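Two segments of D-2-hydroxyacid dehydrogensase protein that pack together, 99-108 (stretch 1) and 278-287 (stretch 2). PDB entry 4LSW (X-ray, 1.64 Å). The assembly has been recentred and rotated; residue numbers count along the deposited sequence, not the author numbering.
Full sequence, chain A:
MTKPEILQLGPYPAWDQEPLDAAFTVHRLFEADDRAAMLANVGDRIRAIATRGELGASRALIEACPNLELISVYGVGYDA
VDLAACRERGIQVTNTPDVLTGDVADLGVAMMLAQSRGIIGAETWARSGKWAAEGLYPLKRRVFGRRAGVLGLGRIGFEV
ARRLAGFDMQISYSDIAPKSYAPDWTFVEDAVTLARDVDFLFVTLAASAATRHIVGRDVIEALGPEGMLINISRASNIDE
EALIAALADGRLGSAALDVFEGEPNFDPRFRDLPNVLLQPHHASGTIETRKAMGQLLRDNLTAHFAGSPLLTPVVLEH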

# COMPACT_ATOMS: atom_id res chain seq x y z
N VAL A 99 0.39 6.08 -9.84
CA VAL A 99 1.76 5.78 -10.27
C VAL A 99 2.36 4.52 -9.65
O VAL A 99 3.38 4.03 -10.14
CB VAL A 99 2.69 6.98 -10.03
CG1 VAL A 99 2.31 8.11 -10.96
CG2 VAL A 99 2.59 7.42 -8.59
N LEU A 100 1.74 3.97 -8.60
CA LEU A 100 2.27 2.79 -7.92
C LEU A 100 1.52 1.48 -8.24
O LEU A 100 1.92 0.40 -7.80
CB LEU A 100 2.31 2.99 -6.40
CG LEU A 100 1.07 3.32 -5.55
CD1 LEU A 100 -0.08 2.34 -5.71
CD2 LEU A 100 1.47 3.39 -4.09
N THR A 101 0.42 1.62 -8.98
CA THR A 101 -0.54 0.53 -9.14
C THR A 101 0.07 -0.73 -9.76
O THR A 101 -0.06 -1.83 -9.23
CB THR A 101 -1.76 0.99 -9.96
OG1 THR A 101 -2.40 2.07 -9.26
CG2 THR A 101 -2.75 -0.14 -10.16
N GLY A 102 0.79 -0.55 -10.86
CA GLY A 102 1.34 -1.68 -11.60
C GLY A 102 2.40 -2.42 -10.81
O GLY A 102 2.43 -3.64 -10.83
N ASP A 103 3.26 -1.69 -10.12
CA ASP A 103 4.32 -2.34 -9.36
C ASP A 103 3.77 -3.09 -8.15
O ASP A 103 4.25 -4.16 -7.81
CB ASP A 103 5.42 -1.34 -8.98
CG ASP A 103 6.42 -1.13 -10.10
OD1 ASP A 103 6.73 -2.13 -10.78
OD2 ASP A 103 6.91 -0.00 -10.29
N VAL A 104 2.71 -2.56 -7.53
CA VAL A 104 2.10 -3.26 -6.42
C VAL A 104 1.49 -4.57 -6.91
O VAL A 104 1.69 -5.62 -6.31
CB VAL A 104 1.03 -2.39 -5.72
CG1 VAL A 104 0.25 -3.20 -4.70
CG2 VAL A 104 1.69 -1.19 -5.03
N ALA A 105 0.79 -4.50 -8.03
CA ALA A 105 0.18 -5.70 -8.60
C ALA A 105 1.25 -6.72 -9.00
O ALA A 105 1.09 -7.92 -8.75
CB ALA A 105 -0.70 -5.34 -9.79
N ASP A 106 2.34 -6.24 -9.60
CA ASP A 106 3.46 -7.12 -9.93
C ASP A 106 3.95 -7.89 -8.70
O ASP A 106 4.16 -9.09 -8.77
CB ASP A 106 4.65 -6.33 -10.50
CG ASP A 106 4.51 -6.00 -11.98
OD1 ASP A 106 3.43 -6.16 -12.58
OD2 ASP A 106 5.53 -5.52 -12.53
N LEU A 107 4.16 -7.20 -7.57
CA LEU A 107 4.72 -7.89 -6.42
C LEU A 107 3.73 -8.91 -5.86
O LEU A 107 4.11 -10.01 -5.51
CB LEU A 107 5.19 -6.94 -5.32
CG LEU A 107 6.04 -7.67 -4.27
CD1 LEU A 107 7.44 -8.03 -4.79
CD2 LEU A 107 6.15 -6.92 -2.93
N GLY A 108 2.44 -8.56 -5.83
CA GLY A 108 1.43 -9.49 -5.36
C GLY A 108 1.45 -10.81 -6.12
O GLY A 108 1.48 -11.89 -5.54
N LEU A 278 7.50 -13.67 3.86
CA LEU A 278 7.55 -12.32 4.39
C LEU A 278 8.17 -11.35 3.38
O LEU A 278 9.20 -11.66 2.79
CB LEU A 278 8.40 -12.31 5.67
CG LEU A 278 8.01 -13.26 6.80
CD1 LEU A 278 9.16 -13.34 7.82
CD2 LEU A 278 6.73 -12.80 7.45
N GLN A 279 7.56 -10.18 3.21
CA GLN A 279 8.17 -9.09 2.43
C GLN A 279 8.06 -7.76 3.19
O GLN A 279 7.05 -7.49 3.84
CB GLN A 279 7.51 -8.97 1.05
CG GLN A 279 7.63 -10.20 0.18
CD GLN A 279 8.99 -10.33 -0.50
OE1 GLN A 279 9.24 -9.72 -1.55
NE2 GLN A 279 9.88 -11.13 0.09
N PRO A 280 9.11 -6.92 3.10
CA PRO A 280 9.19 -5.71 3.94
C PRO A 280 8.43 -4.49 3.40
O PRO A 280 9.02 -3.41 3.23
CB PRO A 280 10.69 -5.44 3.99
CG PRO A 280 11.16 -5.88 2.63
CD PRO A 280 10.35 -7.13 2.34
N HIS A 281 7.13 -4.64 3.18
CA HIS A 281 6.30 -3.58 2.61
C HIS A 281 6.96 -2.83 1.46
O HIS A 281 7.14 -1.61 1.51
CB HIS A 281 5.76 -2.63 3.68
CG HIS A 281 4.47 -1.97 3.29
ND1 HIS A 281 3.63 -1.36 4.20
CD2 HIS A 281 3.87 -1.84 2.08
CE1 HIS A 281 2.58 -0.88 3.57
NE2 HIS A 281 2.70 -1.15 2.28
N HIS A 282 7.31 -3.58 0.42
CA HIS A 282 7.94 -2.97 -0.73
C HIS A 282 7.19 -3.21 -2.04
O HIS A 282 7.79 -3.14 -3.11
CB HIS A 282 9.42 -3.38 -0.86
CG HIS A 282 9.64 -4.78 -1.34
ND1 HIS A 282 10.66 -5.13 -2.21
CD2 HIS A 282 8.99 -5.94 -1.05
CE1 HIS A 282 10.62 -6.42 -2.44
NE2 HIS A 282 9.62 -6.95 -1.74
N ALA A 283 5.88 -3.45 -1.96
CA ALA A 283 5.10 -3.58 -3.20
C ALA A 283 5.25 -2.39 -4.16
O ALA A 283 5.27 -2.57 -5.38
CB ALA A 283 3.62 -3.83 -2.90
N SER A 284 5.38 -1.18 -3.63
CA SER A 284 5.58 -0.01 -4.48
C SER A 284 7.07 0.36 -4.59
O SER A 284 7.41 1.39 -5.16
CB SER A 284 4.79 1.19 -3.95
OG SER A 284 5.34 1.66 -2.74
N GLY A 285 7.93 -0.52 -4.08
CA GLY A 285 9.35 -0.24 -3.97
C GLY A 285 10.20 -0.41 -5.23
O GLY A 285 11.11 -1.23 -5.26
N THR A 286 9.91 0.36 -6.28
CA THR A 286 10.80 0.37 -7.43
C THR A 286 11.33 1.77 -7.65
O THR A 286 10.72 2.76 -7.23
CB THR A 286 10.13 -0.12 -8.74
OG1 THR A 286 9.11 0.81 -9.12
CG2 THR A 286 9.54 -1.51 -8.57
N ILE A 287 12.48 1.87 -8.31
CA ILE A 287 13.00 3.18 -8.66
C ILE A 287 11.99 3.99 -9.48
O ILE A 287 11.75 5.16 -9.18
CB ILE A 287 14.36 3.09 -9.39
CG1 ILE A 287 15.40 2.42 -8.48
CG2 ILE A 287 14.83 4.46 -9.82
CD1 ILE A 287 16.71 2.11 -9.17

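Packing of an irregular segment, 278-287, against the first turns of a helix, 101-108, in D-2-hydroxyacid dehydrogensase protein. The two stretches lie far apart in one chain and together bury 407 Å². The helix begins just after V99 and L100, and L100 O already accepts from V104 N at 3.1 Å. L100, just before the helix, joins D103, V104 and L107 in meeting stretch 2; L107 follows D103 and V104 by four and three residues, about one turn, whereas T101 and A105 direct CA-to-CB away from it.

Along stretch 2, L278 makes no contact with the helix, but its O accepts a hydrogen bond from Q279 NE2 at 2.8 Å. The other end of the same amide is also engaged: Q279 OE1 accepts from H282 NE2 at 2.8 Å and a nearly straight angle of 169°. Side chain and imidazole are thereby tied together, and the helix meets them through L107, whose CD1 lies 4.1 Å from Q279 OE1, a loose contact without polar character. P280 and H281 carry the backbone past the helix without touching it; a weak hydrogen bond, H281 N to Q279 O at 2.9 Å, spans P280.

H282 opens a type I turn that runs to G285, closed by G285 N to H282 O at 2.8 Å. Its CA-to-CB bond points sideways, yet the ring comes nearer, and its CD2 approaches L107 CD2 to 3.5 Å. The methyl meets the ring obliquely.

A283, the next residue of the turn, is at the centre of the contact. Its CA is 4.4 Å from V104 CA, the nearest CA pair across the stretches. A283 CB points toward the helix and sits between two apolar groups, 3.9 Å from V104 CG1 and 4.0 Å from L107 CD2; the latter methyl also reaches A283 CA at 3.5 Å. The carbonyl is less well matched. A283 O lies 3.3 Å from V104 N, but the angle is poor for a hydrogen bond and that N already donates to L100 O. V104 CA also makes a CA-H...O contact with A283 O, at 3.4 Å and 131° at the hydrogen, while D103 O, only 3.1 Å from A283 O, is a second acceptor that can offer no proton.

S284 continues the apolar packing with its methylene: its CB is 3.9 Å from L100 CB and 4.1 Å from V104 CG2, while its OG is hydrogen-bonded elsewhere in the structure. G285 does not touch the helix; a CB here would clash with H282 O, the acceptor that closes the turn.

T286 supplies the one hydrogen bond between the stretches. Its N is held by S284 O at 2.9 Å, its CB points toward the helix, and T286 OG1 donates to D103 OD2 at a short 2.6 Å. The same threonine occupies the N-cap position of the helix that follows, its side chain capping a backbone N just past the stretch. I287, at the start of that helix, points its CA-to-CB bond away and makes no contact with stretch 1.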